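Local coordinates for 4-amino-4-deoxy-L-arabinose transferase or related glycosyltransferases of PMT family (Cupriavidus metallidurans, PDB 5EZM), which probably transfers 4-amino-4-deoxy-L-arabinose from a polyprenyl-phosphate carrier to lipid A, as a zinc-binding membrane glycosyltransferase of the GT-C fold, at residues Val47-Arg52 with Gln109-Val114; Val76-Asn81 with Lys88-Met93; Ser152-Ala155 with Asp161-Leu164. One frame throughout, in Å; residues are numbered along the deposited sequence.

Interaction 1 (Val47-Arg52 with Gln109-Val114). With MPG ([(Z)-octadec-9-enyl] (2R)-2,3-bis(oxidanyl)propanoate), chain B; MPG ([(Z)-octadec-9-enyl] (2R)-2,3-bis(oxidanyl)propanoate), chain C.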
# COMPACT_ATOMS: atom_id res chain seq x y z
N VAL A 47 10.00 3.83 -12.94
CA VAL A 47 9.34 4.69 -13.92
C VAL A 47 7.82 4.64 -13.73
O VAL A 47 7.15 5.68 -13.68
CB VAL A 47 9.75 4.30 -15.35
CG1 VAL A 47 8.83 4.97 -16.37
CG2 VAL A 47 11.20 4.67 -15.60
N SER A 48 7.27 3.43 -13.59
CA SER A 48 5.83 3.28 -13.39
C SER A 48 5.33 4.00 -12.15
O SER A 48 4.12 4.24 -12.03
CB SER A 48 5.47 1.79 -13.31
OG SER A 48 6.25 1.14 -12.32
N LEU A 49 6.22 4.37 -11.22
CA LEU A 49 5.79 5.14 -10.06
C LEU A 49 5.25 6.51 -10.46
O LEU A 49 4.31 7.01 -9.83
CB LEU A 49 6.95 5.30 -9.08
CG LEU A 49 7.39 4.07 -8.28
CD1 LEU A 49 8.57 4.44 -7.39
CD2 LEU A 49 6.24 3.52 -7.46
N ASP A 50 5.82 7.12 -11.49
CA ASP A 50 5.54 8.51 -11.84
C ASP A 50 4.67 8.62 -13.08
O ASP A 50 4.86 9.51 -13.91
CB ASP A 50 6.83 9.29 -12.03
CG ASP A 50 6.63 10.79 -11.95
OD1 ASP A 50 5.79 11.24 -11.14
OD2 ASP A 50 7.31 11.52 -12.70
N MET A 51 3.69 7.72 -13.23
CA MET A 51 2.84 7.74 -14.41
C MET A 51 1.35 7.72 -14.07
O MET A 51 0.53 7.55 -14.97
CB MET A 51 3.20 6.56 -15.33
CG MET A 51 4.62 6.67 -15.87
SD MET A 51 4.92 5.78 -17.41
CE MET A 51 5.23 4.13 -16.80
N ARG A 52 0.99 7.92 -12.81
CA ARG A 52 -0.40 8.03 -12.41
C ARG A 52 -0.54 9.19 -11.43
O ARG A 52 0.35 9.44 -10.61
CB ARG A 52 -0.91 6.75 -11.74
CG ARG A 52 -0.76 5.49 -12.58
CD ARG A 52 -1.31 4.27 -11.84
NE ARG A 52 -0.62 4.03 -10.57
CZ ARG A 52 -1.10 4.36 -9.38
NH1 ARG A 52 -2.29 4.95 -9.28
NH2 ARG A 52 -0.40 4.11 -8.28
N GLN A 109 7.77 10.42 -5.76
CA GLN A 109 8.36 10.58 -4.44
C GLN A 109 7.37 10.18 -3.35
O GLN A 109 7.76 9.59 -2.33
CB GLN A 109 8.82 12.03 -4.24
CG GLN A 109 9.91 12.47 -5.19
CD GLN A 109 9.37 13.14 -6.44
OE1 GLN A 109 8.33 12.75 -6.97
NE2 GLN A 109 10.07 14.17 -6.91
N ALA A 110 6.09 10.49 -3.54
CA ALA A 110 5.08 10.12 -2.55
C ALA A 110 4.86 8.61 -2.50
O ALA A 110 4.34 8.11 -1.49
CB ALA A 110 3.77 10.84 -2.86
N ARG A 111 5.23 7.88 -3.55
CA ARG A 111 5.10 6.43 -3.59
C ARG A 111 6.42 5.73 -3.33
O ARG A 111 6.54 4.53 -3.57
CB ARG A 111 4.54 5.99 -4.95
CG ARG A 111 3.09 6.41 -5.16
CD ARG A 111 2.49 5.75 -6.39
NE ARG A 111 2.46 6.65 -7.54
CZ ARG A 111 1.36 7.22 -8.02
NH1 ARG A 111 0.18 6.98 -7.45
NH2 ARG A 111 1.43 8.02 -9.07
N LEU A 112 7.42 6.45 -2.81
CA LEU A 112 8.76 5.88 -2.70
C LEU A 112 8.84 4.87 -1.57
O LEU A 112 9.51 3.83 -1.70
CB LEU A 112 9.78 7.01 -2.51
CG LEU A 112 11.21 6.70 -2.92
CD1 LEU A 112 11.27 6.37 -4.40
CD2 LEU A 112 12.12 7.87 -2.59
N ALA A 113 8.18 5.15 -0.44
CA ALA A 113 8.22 4.24 0.70
C ALA A 113 7.67 2.87 0.34
O ALA A 113 8.24 1.84 0.73
CB ALA A 113 7.45 4.84 1.87
N VAL A 114 6.57 2.82 -0.41
CA VAL A 114 5.98 1.53 -0.73
C VAL A 114 6.81 0.79 -1.78
O VAL A 114 6.90 -0.44 -1.75
CB VAL A 114 4.51 1.70 -1.17
CG1 VAL A 114 3.69 2.24 -0.02
CG2 VAL A 114 4.41 2.62 -2.37
C2 MPG B . 9.62 8.95 -14.25
C3 MPG B . 10.66 9.23 -13.17
C4 MPG B . 10.93 8.02 -12.29
C5 MPG B . 11.84 8.38 -11.11
C6 MPG B . 12.53 7.17 -10.46
C7 MPG B . 13.51 7.59 -9.35
C8 MPG B . 14.20 6.38 -8.67
C9 MPG B . 14.87 6.76 -7.33
C10 MPG B . 15.32 5.52 -6.52
C11 MPG B . 15.70 5.87 -5.06
C12 MPG B . 16.33 4.65 -4.29
C1 MPG B . 9.25 10.20 -15.05
C2 MPG C . 4.59 -0.75 -19.83
C3 MPG C . 5.31 -0.12 -18.65
C4 MPG C . 5.96 1.21 -19.00
C5 MPG C . 7.24 1.46 -18.19
C6 MPG C . 8.23 2.37 -18.93
C1 MPG C . 4.88 -2.25 -19.96

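Interaction 2 (Val76-Asn81 with Lys88-Met93)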
# COMPACT_ATOMS: atom_id res chain seq x y z
N VAL A 76 6.81 14.70 14.98
CA VAL A 76 6.18 14.04 16.12
C VAL A 76 4.66 14.14 16.05
O VAL A 76 3.96 13.13 16.11
CB VAL A 76 6.71 14.63 17.45
CG1 VAL A 76 6.04 13.95 18.63
CG2 VAL A 76 8.22 14.48 17.52
N THR A 77 4.13 15.36 15.93
CA THR A 77 2.69 15.59 15.91
C THR A 77 2.21 15.51 14.47
O THR A 77 2.33 16.48 13.71
CB THR A 77 2.35 16.93 16.55
OG1 THR A 77 3.00 17.02 17.82
CG2 THR A 77 0.84 17.06 16.75
N ILE A 78 1.67 14.35 14.08
CA ILE A 78 1.17 14.15 12.73
C ILE A 78 -0.05 15.04 12.50
O ILE A 78 -0.94 15.14 13.36
CB ILE A 78 0.84 12.67 12.50
CG1 ILE A 78 2.08 11.80 12.69
CG2 ILE A 78 0.26 12.45 11.11
CD1 ILE A 78 1.79 10.32 12.67
N ARG A 79 -0.10 15.68 11.34
CA ARG A 79 -1.21 16.56 11.00
C ARG A 79 -1.68 16.29 9.57
O ARG A 79 -0.88 16.01 8.68
CB ARG A 79 -0.83 18.03 11.16
CG ARG A 79 -0.70 18.46 12.60
CD ARG A 79 -0.58 19.97 12.74
NE ARG A 79 -0.42 20.36 14.14
CZ ARG A 79 -1.43 20.67 14.95
NH1 ARG A 79 -2.68 20.65 14.49
NH2 ARG A 79 -1.20 21.00 16.21
N TYR A 80 -3.00 16.37 9.38
CA TYR A 80 -3.63 16.20 8.07
C TYR A 80 -4.53 17.41 7.85
O TYR A 80 -5.53 17.58 8.56
CB TYR A 80 -4.42 14.89 8.01
CG TYR A 80 -4.94 14.52 6.64
CD1 TYR A 80 -4.27 14.91 5.48
CD2 TYR A 80 -6.12 13.79 6.49
CE1 TYR A 80 -4.75 14.57 4.22
CE2 TYR A 80 -6.60 13.45 5.24
CZ TYR A 80 -5.92 13.85 4.11
OH TYR A 80 -6.40 13.51 2.86
N ASN A 81 -4.17 18.24 6.87
CA ASN A 81 -4.84 19.52 6.63
C ASN A 81 -4.82 20.38 7.89
O ASN A 81 -5.85 20.89 8.34
CB ASN A 81 -6.26 19.30 6.10
CG ASN A 81 -6.26 18.58 4.76
OD1 ASN A 81 -6.11 19.21 3.71
ND2 ASN A 81 -6.43 17.26 4.79
N LYS A 88 -2.74 6.83 12.73
CA LYS A 88 -1.64 6.01 12.23
C LYS A 88 -0.32 6.45 12.85
O LYS A 88 -0.15 7.62 13.19
CB LYS A 88 -1.51 6.08 10.70
CG LYS A 88 -2.75 5.68 9.92
CD LYS A 88 -3.06 4.20 10.04
CE LYS A 88 -4.38 3.88 9.36
NZ LYS A 88 -4.76 2.45 9.48
N PRO A 89 0.63 5.52 12.99
CA PRO A 89 1.99 5.88 13.43
C PRO A 89 2.79 6.46 12.27
O PRO A 89 2.37 6.36 11.11
CB PRO A 89 2.57 4.54 13.91
CG PRO A 89 1.40 3.62 14.03
CD PRO A 89 0.42 4.07 13.01
N PRO A 90 3.96 7.06 12.54
CA PRO A 90 4.56 7.98 11.56
C PRO A 90 5.68 7.45 10.67
O PRO A 90 6.19 8.24 9.86
CB PRO A 90 5.13 9.07 12.49
CG PRO A 90 5.62 8.29 13.65
CD PRO A 90 4.64 7.14 13.84
N PHE A 91 6.09 6.19 10.76
CA PHE A 91 7.30 5.76 10.05
C PHE A 91 7.15 5.94 8.54
O PHE A 91 8.07 6.44 7.87
CB PHE A 91 7.64 4.31 10.38
CG PHE A 91 8.80 3.77 9.58
CD1 PHE A 91 10.09 4.23 9.81
CD2 PHE A 91 8.60 2.82 8.59
CE1 PHE A 91 11.16 3.74 9.07
CE2 PHE A 91 9.66 2.34 7.85
CZ PHE A 91 10.94 2.80 8.10
N HIS A 92 6.01 5.54 7.98
CA HIS A 92 5.76 5.76 6.56
C HIS A 92 5.94 7.23 6.20
O HIS A 92 6.55 7.56 5.18
CB HIS A 92 4.35 5.28 6.20
CG HIS A 92 3.98 5.48 4.77
ND1 HIS A 92 4.00 4.46 3.84
CD2 HIS A 92 3.57 6.59 4.10
CE1 HIS A 92 3.63 4.93 2.66
NE2 HIS A 92 3.36 6.22 2.79
N MET A 93 5.43 8.12 7.05
CA MET A 93 5.57 9.55 6.79
C MET A 93 7.02 9.99 6.92
O MET A 93 7.49 10.82 6.13
CB MET A 93 4.67 10.35 7.73
CG MET A 93 3.21 10.37 7.29
SD MET A 93 2.37 8.78 7.49
CE MET A 93 1.91 8.86 9.22

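Interaction 3 (Ser152-Ala155 with Asp161-Leu164)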
# COMPACT_ATOMS: atom_id res chain seq x y z
N SER A 152 3.17 -6.37 -6.31
CA SER A 152 3.64 -5.33 -7.23
C SER A 152 2.69 -4.13 -7.23
O SER A 152 3.14 -2.98 -7.11
CB SER A 152 3.79 -5.90 -8.64
OG SER A 152 2.52 -6.13 -9.24
N VAL A 153 1.39 -4.39 -7.39
CA VAL A 153 0.39 -3.32 -7.31
C VAL A 153 0.49 -2.60 -5.98
O VAL A 153 0.67 -1.37 -5.92
CB VAL A 153 -1.02 -3.89 -7.54
CG1 VAL A 153 -2.09 -2.92 -7.05
CG2 VAL A 153 -1.23 -4.20 -9.01
N ALA A 154 0.39 -3.35 -4.87
CA ALA A 154 0.50 -2.72 -3.56
C ALA A 154 1.85 -2.03 -3.39
O ALA A 154 1.95 -1.02 -2.69
CB ALA A 154 0.28 -3.76 -2.46
N ALA A 155 2.90 -2.56 -4.04
CA ALA A 155 4.21 -1.93 -3.98
C ALA A 155 4.26 -0.62 -4.75
O ALA A 155 5.15 0.20 -4.50
CB ALA A 155 5.27 -2.88 -4.52
N ASP A 161 -0.05 -0.22 4.00
CA ASP A 161 -0.07 -1.68 4.06
C ASP A 161 1.17 -2.30 3.43
O ASP A 161 1.64 -3.35 3.90
CB ASP A 161 -1.34 -2.20 3.38
CG ASP A 161 -2.60 -1.70 4.06
OD1 ASP A 161 -2.65 -1.70 5.31
OD2 ASP A 161 -3.54 -1.29 3.34
N MET A 162 1.72 -1.69 2.38
CA MET A 162 2.91 -2.25 1.76
C MET A 162 4.17 -1.95 2.58
O MET A 162 5.08 -2.78 2.65
CB MET A 162 3.07 -1.73 0.33
CG MET A 162 4.39 -2.10 -0.34
SD MET A 162 4.84 -3.86 -0.27
CE MET A 162 3.43 -4.60 -1.09
N THR A 163 4.23 -0.78 3.21
CA THR A 163 5.34 -0.50 4.13
C THR A 163 5.35 -1.50 5.27
O THR A 163 6.38 -2.13 5.57
CB THR A 163 5.23 0.93 4.66
OG1 THR A 163 4.83 1.81 3.61
CG2 THR A 163 6.57 1.39 5.21
N LEU A 164 4.19 -1.68 5.92
CA LEU A 164 4.07 -2.69 6.97
C LEU A 164 4.39 -4.08 6.44
O LEU A 164 4.97 -4.90 7.15
CB LEU A 164 2.67 -2.65 7.57
CG LEU A 164 2.43 -3.63 8.72
CD1 LEU A 164 3.33 -3.30 9.89
CD2 LEU A 164 0.97 -3.62 9.14

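Interaction 1 (Val47-Arg52 with Gln109-Val114)
With CG opposite its carbonyl carbon (chi1 -68°), Arg111 runs out extended and then bends at chi3 (-101°), which lays the edge of its guanidinium beside the carbonyl of Leu49; Arg52 also bends at chi3, and its side chain crosses that of Arg111 at about a right angle. One oxygen takes two donors here. Arg111 NE reaches Leu49 O at 3.0 Å, in the carbonyl plane and on a lone pair, and Arg111 NH2 reaches the same Leu49 O at 3.1 Å, nearly in line with the C=O. This side-on grip limits rotation of the guanidinium. Arg111 NH2 is also hydrogen-bonded to Arg52 O, although that bond is modelled so short that its length is doubtful.

The setting is the GT-C membrane fold: the loop that follows helix 31-47 is joined to the break between helices 107-110 and 112-133, where Arg111 occupies the N-cap position. Arginines may gather closely when an acid lies among them, and this site is an example. Arg52 NH2 and Arg111 NH1 stand 3.0 Å apart, each over a face of the other group, with the two planes 44° apart. Glu59 forms a salt bridge with Arg111 NH1 and a long, weak ion pair with Arg52 NH2, probably offsetting much of the positive charge. Arg52 NH2 is further held by a hydrogen bond to the carbonyl of His156.

On the apolar part of the contact, Leu49 slides past the stem of Arg111 in the opposite direction, CD2 of Leu49 lying 3.9 Å from CB of Arg111. Lipid flanks the loop: Asp50 OD2 comes 3.3 Å from C1 of one bound octadecenyl glycerate lipid, and Met51 CE packs 3.6 Å from C5 of another, whose C6 lies 3.7 Å from Val47 CG1.

Interaction 2 (Val76-Asn81 with Lys88-Met93)
Ile78 packs its CD1 against the Lys88-Pro90 segment and Met93 of the helix it leads into, where a small two-stranded antiparallel hairpin (79-80 with 83-84) leads on to helix 91-103. A single branched side chain thus bridges the approach to the hairpin and the start of the helix that follows it. Along the second segment, Lys88 contributes its backbone, its O lying 3.4 Å from Ile78 CD1, whereas its side chain leads away from Ile78 and lies near the zinc and phosphocholine site; its nearest atoms come within about 5 Å of the bound phosphocholine, and the preceding residue, Glu87, is a zinc ligand. Pro89 meets the same methyl with its carbonyl carbon, C, 4.0 Å from Ile78 CD1. Pro90 offers its CB, 3.6 Å from Ile78 CD1, and the two side chains cross at about a right angle; Trp250 of helix 236-257 also touches this proline. Met93, in the first turn of the helix, adds a further apolar contact. Its chain bends at chi2 (71°) and again at chi3 (83°), folding the methyl back toward the isoleucine. Across the contact, Met93 CE lies 3.7 Å from Ile78 CD1.

Interaction 3 (Ser152-Ala155 with Asp161-Leu164)
Met162 packs against Ala154 and Ala155 through its CB, CG and CE, illustrating how a flexible thioether can fit itself to a surface of small residues. Its CG stands opposite the backbone N (chi1 172°), which directs the chain at the neighbouring helix, and bends at chi2 and chi3 then curl the terminal methyl back over the alanines. The tight part is here, and it rests on the number of contacts. Met162 CB and CG both meet Ala154 O, the CG at 3.6 Å. Met162 CE rests 3.5 Å from Ala154 CB. The same CE lies 3.6 Å from Ala155 N. The alanine methyls let the backbones approach, with CA of Ala154 and CA of Met162 5.9 Å apart. Val114 and Ser117 of helix 112-133 also touch Met162.

Away from this centre the contact opens out. Ala155 CB is more distant, at 4.3 Å from Met162 CE, and Asp161, partly exposed, takes no part in the contact and forms a salt bridge with Lys206 through OD1. Val153, which does not touch Met162, meets a bound lipid, while Ala154 touches a second lipid as well as Met162. The whole is a short helix-loop-helix connection, in which helices 149-155 and 160-178 meet inside the transmembrane bundle of the GT-C fold.

Overall arrangement
From the N terminus, interaction 1 closes the longest loop, bringing the exit of helix 31-47 to the start of helix 112-133. Interaction 2 nests inside that loop and closes a much shorter one, between the approach to the small hairpin and helix 91-103. Interaction 3 follows in series and closes the short connection between helices 149-155 and 160-178, near the centre of the chain. The three are in mutual contact: Val114 of 109-114 packs on Ala155 and Met162 of interaction 3 and on His92 of interaction 2, while His92 ND1 and Thr163 OG1 form a probable hydrogen bond of 2.8 Å. Helices 91-103, 112-133, 149-155 and 160-178 are thereby joined to one another.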